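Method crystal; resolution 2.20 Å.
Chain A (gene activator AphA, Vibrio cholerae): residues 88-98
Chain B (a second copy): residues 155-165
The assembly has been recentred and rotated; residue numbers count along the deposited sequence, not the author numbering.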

ATOM      1  N   ALA A  88      -9.986  -5.879   3.628  1.00 62.20           N
ATOM      2  CA  ALA A  88      -9.949  -5.550   2.208  1.00 63.12           C
ATOM      3  C   ALA A  88      -8.737  -4.708   1.825  1.00 63.21           C
ATOM      4  O   ALA A  88      -8.025  -4.193   2.687  1.00 60.74           O
ATOM      5  N   HIS A  89      -8.514  -4.579   0.521  1.00 64.22           N
ATOM      6  CA  HIS A  89      -7.398  -3.796   0.005  1.00 65.57           C
ATOM      7  C   HIS A  89      -7.582  -2.315   0.303  1.00 65.42           C
ATOM      8  O   HIS A  89      -8.679  -1.780   0.177  1.00 66.42           O
ATOM      9  N   PRO A  90      -6.507  -1.635   0.722  1.00 65.94           N
ATOM     10  CA  PRO A  90      -6.594  -0.203   1.025  1.00 65.46           C
ATOM     11  C   PRO A  90      -6.923   0.569  -0.251  1.00 64.70           C
ATOM     12  O   PRO A  90      -6.453   0.208  -1.330  1.00 65.61           O
ATOM     13  N   THR A  91      -7.727   1.620  -0.126  1.00 62.63           N
ATOM     14  CA  THR A  91      -8.111   2.428  -1.276  1.00 60.76           C
ATOM     15  C   THR A  91      -6.868   2.909  -2.014  1.00 58.27           C
ATOM     16  O   THR A  91      -5.881   3.306  -1.395  1.00 58.13           O
ATOM     17  N   VAL A  92      -6.921   2.870  -3.340  1.00 54.94           N
ATOM     18  CA  VAL A  92      -5.790   3.285  -4.149  1.00 52.65           C
ATOM     19  C   VAL A  92      -5.671   4.799  -4.274  1.00 51.43           C
ATOM     20  O   VAL A  92      -6.553   5.467  -4.816  1.00 52.34           O
ATOM     21  N   ARG A  93      -4.572   5.328  -3.759  1.00 48.66           N
ATOM     22  CA  ARG A  93      -4.271   6.751  -3.820  1.00 47.20           C
ATOM     23  C   ARG A  93      -2.750   6.773  -3.851  1.00 45.42           C
ATOM     24  O   ARG A  93      -2.102   7.098  -2.857  1.00 45.51           O
ATOM     25  N   ASP A  94      -2.181   6.418  -4.998  1.00 41.78           N
ATOM     26  CA  ASP A  94      -0.736   6.356  -5.128  1.00 39.43           C
ATOM     27  C   ASP A  94      -0.027   7.686  -5.335  1.00 38.27           C
ATOM     28  O   ASP A  94      -0.145   8.328  -6.383  1.00 36.72           O
ATOM     29  N   GLU A  95       0.751   8.070  -4.329  1.00 37.55           N
ATOM     30  CA  GLU A  95       1.490   9.321  -4.360  1.00 38.33           C
ATOM     31  C   GLU A  95       2.529   9.368  -5.475  1.00 35.51           C
ATOM     32  O   GLU A  95       2.746  10.411  -6.086  1.00 35.41           O
ATOM     33  N   PHE A  96       3.180   8.246  -5.744  1.00 35.09           N
ATOM     34  CA  PHE A  96       4.188   8.222  -6.798  1.00 34.42           C
ATOM     35  C   PHE A  96       3.555   8.451  -8.154  1.00 32.60           C
ATOM     36  O   PHE A  96       4.108   9.150  -9.003  1.00 32.87           O
ATOM     37  N   SER A  97       2.387   7.853  -8.358  1.00 30.70           N
ATOM     38  CA  SER A  97       1.673   8.003  -9.618  1.00 32.06           C
ATOM     39  C   SER A  97       1.191   9.440  -9.729  1.00 31.51           C
ATOM     40  O   SER A  97       1.286  10.053 -10.791  1.00 31.72           O
ATOM     41  N   ALA A  98       0.679   9.969  -8.623  1.00 29.51           N
ATOM     42  CA  ALA A  98       0.198  11.340  -8.592  1.00 31.20           C
ATOM     43  C   ALA A  98       1.319  12.315  -8.976  1.00 31.67           C
ATOM     44  O   ALA A  98       1.099  13.240  -9.739  1.00 33.21           O
TER
ATOM     45  N   ARG B 155       0.079   0.849 -15.403  1.00 33.96           N
ATOM     46  CA  ARG B 155       1.009  -0.258 -15.199  1.00 37.88           C
ATOM     47  C   ARG B 155       1.323  -0.530 -13.728  1.00 38.10           C
ATOM     48  O   ARG B 155       1.629  -1.664 -13.357  1.00 37.88           O
ATOM     49  N   ARG B 156       1.256   0.495 -12.883  1.00 40.99           N
ATOM     50  CA  ARG B 156       1.567   0.288 -11.468  1.00 41.51           C
ATOM     51  C   ARG B 156       0.572  -0.649 -10.786  1.00 40.79           C
ATOM     52  O   ARG B 156       0.971  -1.562 -10.063  1.00 40.48           O
ATOM     53  N   ASN B 157      -0.721  -0.423 -11.006  1.00 44.59           N
ATOM     54  CA  ASN B 157      -1.750  -1.267 -10.392  1.00 45.95           C
ATOM     55  C   ASN B 157      -1.517  -2.679 -10.842  1.00 43.26           C
ATOM     56  O   ASN B 157      -1.571  -3.623 -10.063  1.00 44.28           O
ATOM     57  N   LEU B 158      -1.270  -2.802 -12.132  1.00 42.87           N
ATOM     58  CA  LEU B 158      -1.063  -4.091 -12.750  1.00 43.14           C
ATOM     59  C   LEU B 158       0.044  -4.904 -12.094  1.00 42.68           C
ATOM     60  O   LEU B 158      -0.200  -5.994 -11.564  1.00 44.34           O
ATOM     61  N   LEU B 159       1.257  -4.368 -12.118  1.00 41.53           N
ATOM     62  CA  LEU B 159       2.412  -5.056 -11.558  1.00 38.17           C
ATOM     63  C   LEU B 159       2.263  -5.381 -10.082  1.00 38.46           C
ATOM     64  O   LEU B 159       2.541  -6.505  -9.653  1.00 39.71           O
ATOM     65  N   VAL B 160       1.817  -4.405  -9.303  1.00 38.18           N
ATOM     66  CA  VAL B 160       1.646  -4.614  -7.876  1.00 40.00           C
ATOM     67  C   VAL B 160       0.541  -5.623  -7.601  1.00 41.20           C
ATOM     68  O   VAL B 160       0.750  -6.609  -6.887  1.00 42.85           O
ATOM     69  N   ARG B 161      -0.628  -5.376  -8.179  1.00 40.99           N
ATOM     70  CA  ARG B 161      -1.769  -6.261  -7.998  1.00 42.99           C
ATOM     71  C   ARG B 161      -1.399  -7.689  -8.385  1.00 42.02           C
ATOM     72  O   ARG B 161      -1.778  -8.642  -7.706  1.00 39.29           O
ATOM     73  N   GLN B 162      -0.657  -7.833  -9.479  1.00 42.17           N
ATOM     74  CA  GLN B 162      -0.228  -9.152  -9.936  1.00 43.06           C
ATOM     75  C   GLN B 162       0.694  -9.777  -8.904  1.00 42.03           C
ATOM     76  O   GLN B 162       0.631 -10.979  -8.639  1.00 43.78           O
ATOM     77  N   ALA B 163       1.557  -8.957  -8.318  1.00 40.32           N
ATOM     78  CA  ALA B 163       2.473  -9.455  -7.311  1.00 39.72           C
ATOM     79  C   ALA B 163       1.675  -9.914  -6.094  1.00 37.77           C
ATOM     80  O   ALA B 163       1.978 -10.936  -5.495  1.00 34.91           O
ATOM     81  N   TRP B 164       0.642  -9.161  -5.738  1.00 37.70           N
ATOM     82  CA  TRP B 164      -0.166  -9.527  -4.582  1.00 38.96           C
ATOM     83  C   TRP B 164      -0.927 -10.842  -4.811  1.00 39.39           C
ATOM     84  O   TRP B 164      -1.082 -11.653  -3.891  1.00 37.16           O
ATOM     85  N   ILE B 165      -1.395 -11.045  -6.041  1.00 38.55           N
ATOM     86  CA  ILE B 165      -2.106 -12.272  -6.406  1.00 37.56           C
ATOM     87  C   ILE B 165      -1.142 -13.448  -6.302  1.00 38.15           C
ATOM     88  O   ILE B 165      -1.488 -14.515  -5.801  1.00 37.48           O
TER

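Not one direct hydrogen bond joins these two stretches, although both sides are rich in polar groups. Two copies of AphA meet here through a guanidinium lying over an imidazole face, an aromatic edge, a salt bridge held by charge alone and a pair of bridging waters, burying 371 Å² in all. A loop leading into the start of a helix in chain A lies against a helix of chain B, whose Arg B156, Arg B161 and Trp B164 supply most of the helix's own share of the contact.

At one end His A89, the residue most covered by the other stretch, points toward the helix with chi1 in m. Its ring is used in two ways. One face is covered by the guanidinium of Arg B161, with His A89 CD2 only 3.2 Å from Arg B161 NH2. The edge is turned to the face of Trp B164: His A89 NE2 comes to 3.4 Å from Trp B164 CD2, and the ring planes stand at 69°. Trp B164 (chi1 t) points toward the loop, whereas the CA-to-CB bond of Arg B161 runs sideways; its t, p, t chain is what carries the charged end over the imidazole.

In the middle the packing thins. Val A92 (chi1 t) points inward and places CG1 3.9 Å from Asn B157 OD1 and 4.1 Å from Arg B156 NH1. Asn B157 leaves its helix sideways with chi1 in m, yet its amide end approaches the valine, and its OD1 also takes a weak hydrogen bond from Arg B156 NH1 within the same helix.

The other end is built around Arg B156, which points toward chain A with chi1 in t but chi2 and chi3 between wells. Asp A94 (chi1 t) caps the helix that starts after it: its OD1 accepts from Ser A97 N at 2.5 Å and from Ser A97 OG at 2.6 Å. Asp A94 OD2 makes a salt bridge with Arg B156 NE at 3.3 Å, but the oxygen sits over the guanidinium face, so no N-H points at it. Water 1 donates to Asp A94 OD2 and accepts a weak bond from Arg B156 NE. Ser A97 (chi1 m) also faces the arginine, with OG 3.6 Å from Arg B156 CD, and water 2 donates to Ser A97 OG while accepting from Arg B156 NH1.

The rule to read here is that a capping aspartate can serve its own helix and a neighbouring charge together, while waters supply the hydrogen-bonded links between these two stretches, one of them through a weak bond.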

ATOM      1  CB  ALA A  88     -11.232  -4.829   1.810  1.00 62.72           C
ATOM      2  CB  HIS A  89      -7.268  -3.996  -1.506  1.00 67.52           C
ATOM      3  CG  HIS A  89      -6.396  -5.150  -1.892  1.00 70.17           C
ATOM      4  ND1 HIS A  89      -5.045  -5.185  -1.614  1.00 69.59           N
ATOM      5  CD2 HIS A  89      -6.677  -6.301  -2.550  1.00 69.19           C
ATOM      6  CE1 HIS A  89      -4.532  -6.307  -2.085  1.00 70.67           C
ATOM      7  NE2 HIS A  89      -5.500  -7.001  -2.657  1.00 70.36           N
ATOM      8  CB  PRO A  90      -5.198   0.125   1.548  1.00 66.32           C
ATOM      9  CG  PRO A  90      -4.729  -1.183   2.125  1.00 67.45           C
ATOM     10  CD  PRO A  90      -5.181  -2.168   1.081  1.00 67.02           C
ATOM     11  CB  THR A  91      -8.952   3.649  -0.841  1.00 63.63           C
ATOM     12  OG1 THR A  91     -10.096   3.201  -0.103  1.00 64.98           O
ATOM     13  CG2 THR A  91      -9.425   4.444  -2.060  1.00 64.09           C
ATOM     14  CB  VAL A  92      -5.873   2.699  -5.575  1.00 54.10           C
ATOM     15  CG1 VAL A  92      -4.600   3.028  -6.338  1.00 53.73           C
ATOM     16  CG2 VAL A  92      -6.103   1.188  -5.519  1.00 54.47           C
ATOM     17  CB  ARG A  93      -4.782   7.481  -2.570  1.00 50.49           C
ATOM     18  CG  ARG A  93      -6.310   7.536  -2.402  1.00 53.06           C
ATOM     19  CD  ARG A  93      -6.665   8.210  -1.074  1.00 57.60           C
ATOM     20  NE  ARG A  93      -8.027   7.928  -0.620  1.00 60.93           N
ATOM     21  CZ  ARG A  93      -9.118   8.390  -1.215  1.00 61.60           C
ATOM     22  NH1 ARG A  93      -9.004   9.156  -2.289  1.00 64.50           N
ATOM     23  NH2 ARG A  93     -10.318   8.092  -0.733  1.00 61.93           N
ATOM     24  CB  ASP A  94      -0.354   5.399  -6.252  1.00 40.86           C
ATOM     25  CG  ASP A  94       1.132   5.160  -6.313  1.00 39.90           C
ATOM     26  OD1 ASP A  94       1.796   5.685  -7.222  1.00 41.54           O
ATOM     27  OD2 ASP A  94       1.645   4.448  -5.432  1.00 44.22           O
ATOM     28  CB  GLU A  95       2.175   9.555  -3.014  1.00 42.24           C
ATOM     29  CG  GLU A  95       2.630  10.988  -2.815  1.00 49.79           C
ATOM     30  CD  GLU A  95       1.473  11.939  -2.554  1.00 51.80           C
ATOM     31  OE1 GLU A  95       0.306  11.551  -2.783  1.00 53.86           O
ATOM     32  OE2 GLU A  95       1.737  13.081  -2.125  1.00 54.08           O
ATOM     33  CB  PHE A  96       4.923   6.884  -6.800  1.00 39.62           C
ATOM     34  CG  PHE A  96       5.751   6.663  -5.577  1.00 44.62           C
ATOM     35  CD1 PHE A  96       5.363   5.736  -4.614  1.00 46.81           C
ATOM     36  CD2 PHE A  96       6.912   7.398  -5.380  1.00 45.40           C
ATOM     37  CE1 PHE A  96       6.117   5.548  -3.467  1.00 48.48           C
ATOM     38  CE2 PHE A  96       7.678   7.224  -4.237  1.00 48.89           C
ATOM     39  CZ  PHE A  96       7.282   6.294  -3.277  1.00 49.35           C
ATOM     40  CB  SER A  97       0.479   7.053  -9.679  1.00 30.09           C
ATOM     41  OG  SER A  97       0.919   5.703  -9.712  1.00 30.22           O
ATOM     42  CB  ALA A  98      -0.336  11.665  -7.203  1.00 32.85           C
TER
ATOM     43  CB  ARG B 155       2.325   0.008 -15.941  1.00 40.26           C
ATOM     44  CG  ARG B 155       2.180   0.305 -17.427  1.00 44.19           C
ATOM     45  CD  ARG B 155       2.392  -0.919 -18.262  1.00 42.30           C
ATOM     46  NE  ARG B 155       3.605  -1.622 -17.858  1.00 44.24           N
ATOM     47  CZ  ARG B 155       3.740  -2.938 -17.952  1.00 44.69           C
ATOM     48  NH1 ARG B 155       2.737  -3.659 -18.445  1.00 44.99           N
ATOM     49  NH2 ARG B 155       4.844  -3.536 -17.521  1.00 41.76           N
ATOM     50  CB  ARG B 156       1.606   1.619 -10.714  1.00 43.05           C
ATOM     51  CG  ARG B 156       2.336   1.514  -9.383  1.00 46.07           C
ATOM     52  CD  ARG B 156       1.795   2.474  -8.342  1.00 49.96           C
ATOM     53  NE  ARG B 156       1.270   1.730  -7.202  1.00 54.77           N
ATOM     54  CZ  ARG B 156      -0.020   1.510  -6.979  1.00 54.73           C
ATOM     55  NH1 ARG B 156      -0.931   1.992  -7.814  1.00 56.12           N
ATOM     56  NH2 ARG B 156      -0.399   0.778  -5.940  1.00 55.33           N
ATOM     57  CB  ASN B 157      -3.152  -0.897 -10.871  1.00 51.54           C
ATOM     58  CG  ASN B 157      -3.502   0.528 -10.606  1.00 56.31           C
ATOM     59  OD1 ASN B 157      -3.697   0.929  -9.457  1.00 60.60           O
ATOM     60  ND2 ASN B 157      -3.589   1.319 -11.671  1.00 57.22           N
ATOM     61  CB  LEU B 158      -0.760  -3.893 -14.233  1.00 43.75           C
ATOM     62  CG  LEU B 158      -0.913  -5.130 -15.109  1.00 46.89           C
ATOM     63  CD1 LEU B 158      -2.357  -5.607 -15.047  1.00 47.92           C
ATOM     64  CD2 LEU B 158      -0.521  -4.791 -16.545  1.00 48.78           C
ATOM     65  CB  LEU B 159       3.668  -4.218 -11.798  1.00 38.11           C
ATOM     66  CG  LEU B 159       4.012  -4.064 -13.285  1.00 38.38           C
ATOM     67  CD1 LEU B 159       5.170  -3.092 -13.485  1.00 36.89           C
ATOM     68  CD2 LEU B 159       4.368  -5.437 -13.848  1.00 40.53           C
ATOM     69  CB  VAL B 160       1.316  -3.293  -7.162  1.00 42.42           C
ATOM     70  CG1 VAL B 160       0.986  -3.559  -5.707  1.00 44.69           C
ATOM     71  CG2 VAL B 160       2.498  -2.351  -7.257  1.00 42.90           C
ATOM     72  CB  ARG B 161      -2.937  -5.782  -8.855  1.00 47.55           C
ATOM     73  CG  ARG B 161      -4.275  -6.239  -8.350  1.00 55.43           C
ATOM     74  CD  ARG B 161      -4.580  -5.563  -7.033  1.00 62.38           C
ATOM     75  NE  ARG B 161      -5.949  -5.822  -6.611  1.00 68.43           N
ATOM     76  CZ  ARG B 161      -6.579  -5.126  -5.676  1.00 69.27           C
ATOM     77  NH1 ARG B 161      -5.959  -4.125  -5.065  1.00 71.21           N
ATOM     78  NH2 ARG B 161      -7.830  -5.427  -5.355  1.00 71.62           N
ATOM     79  CB  GLN B 162       0.502  -9.047 -11.273  1.00 44.76           C
ATOM     80  CG  GLN B 162      -0.421  -9.005 -12.486  1.00 49.39           C
ATOM     81  CD  GLN B 162       0.336  -8.844 -13.801  1.00 53.32           C
ATOM     82  OE1 GLN B 162      -0.136  -9.266 -14.857  1.00 58.10           O
ATOM     83  NE2 GLN B 162       1.504  -8.214 -13.743  1.00 53.40           N
ATOM     84  CB  ALA B 163       3.471  -8.365  -6.917  1.00 41.70           C
ATOM     85  CB  TRP B 164      -1.146  -8.408  -4.244  1.00 38.75           C
ATOM     86  CG  TRP B 164      -1.881  -8.672  -2.981  1.00 42.14           C
ATOM     87  CD1 TRP B 164      -1.495  -8.335  -1.711  1.00 40.08           C
ATOM     88  CD2 TRP B 164      -3.120  -9.379  -2.852  1.00 43.83           C
ATOM     89  NE1 TRP B 164      -2.421  -8.789  -0.801  1.00 41.09           N
ATOM     90  CE2 TRP B 164      -3.426  -9.432  -1.471  1.00 42.26           C
ATOM     91  CE3 TRP B 164      -3.999  -9.973  -3.768  1.00 46.69           C
ATOM     92  CZ2 TRP B 164      -4.579 -10.057  -0.985  1.00 44.51           C
ATOM     93  CZ3 TRP B 164      -5.149 -10.595  -3.281  1.00 50.89           C
ATOM     94  CH2 TRP B 164      -5.427 -10.631  -1.900  1.00 49.29           C
ATOM     95  CB  ILE B 165      -2.630 -12.200  -7.850  1.00 36.22           C
ATOM     96  CG1 ILE B 165      -3.717 -11.128  -7.948  1.00 34.94           C
ATOM     97  CG2 ILE B 165      -3.116 -13.587  -8.291  1.00 36.67           C
ATOM     98  CD1 ILE B 165      -4.219 -10.888  -9.358  1.00 38.69           C
TER
HETATM   99  O   HOH W   1       3.685   2.831  -5.274  1.00 42.89           O
HETATM  100  O   HOH W   2      -0.934   3.723 -10.210  1.00 35.58           O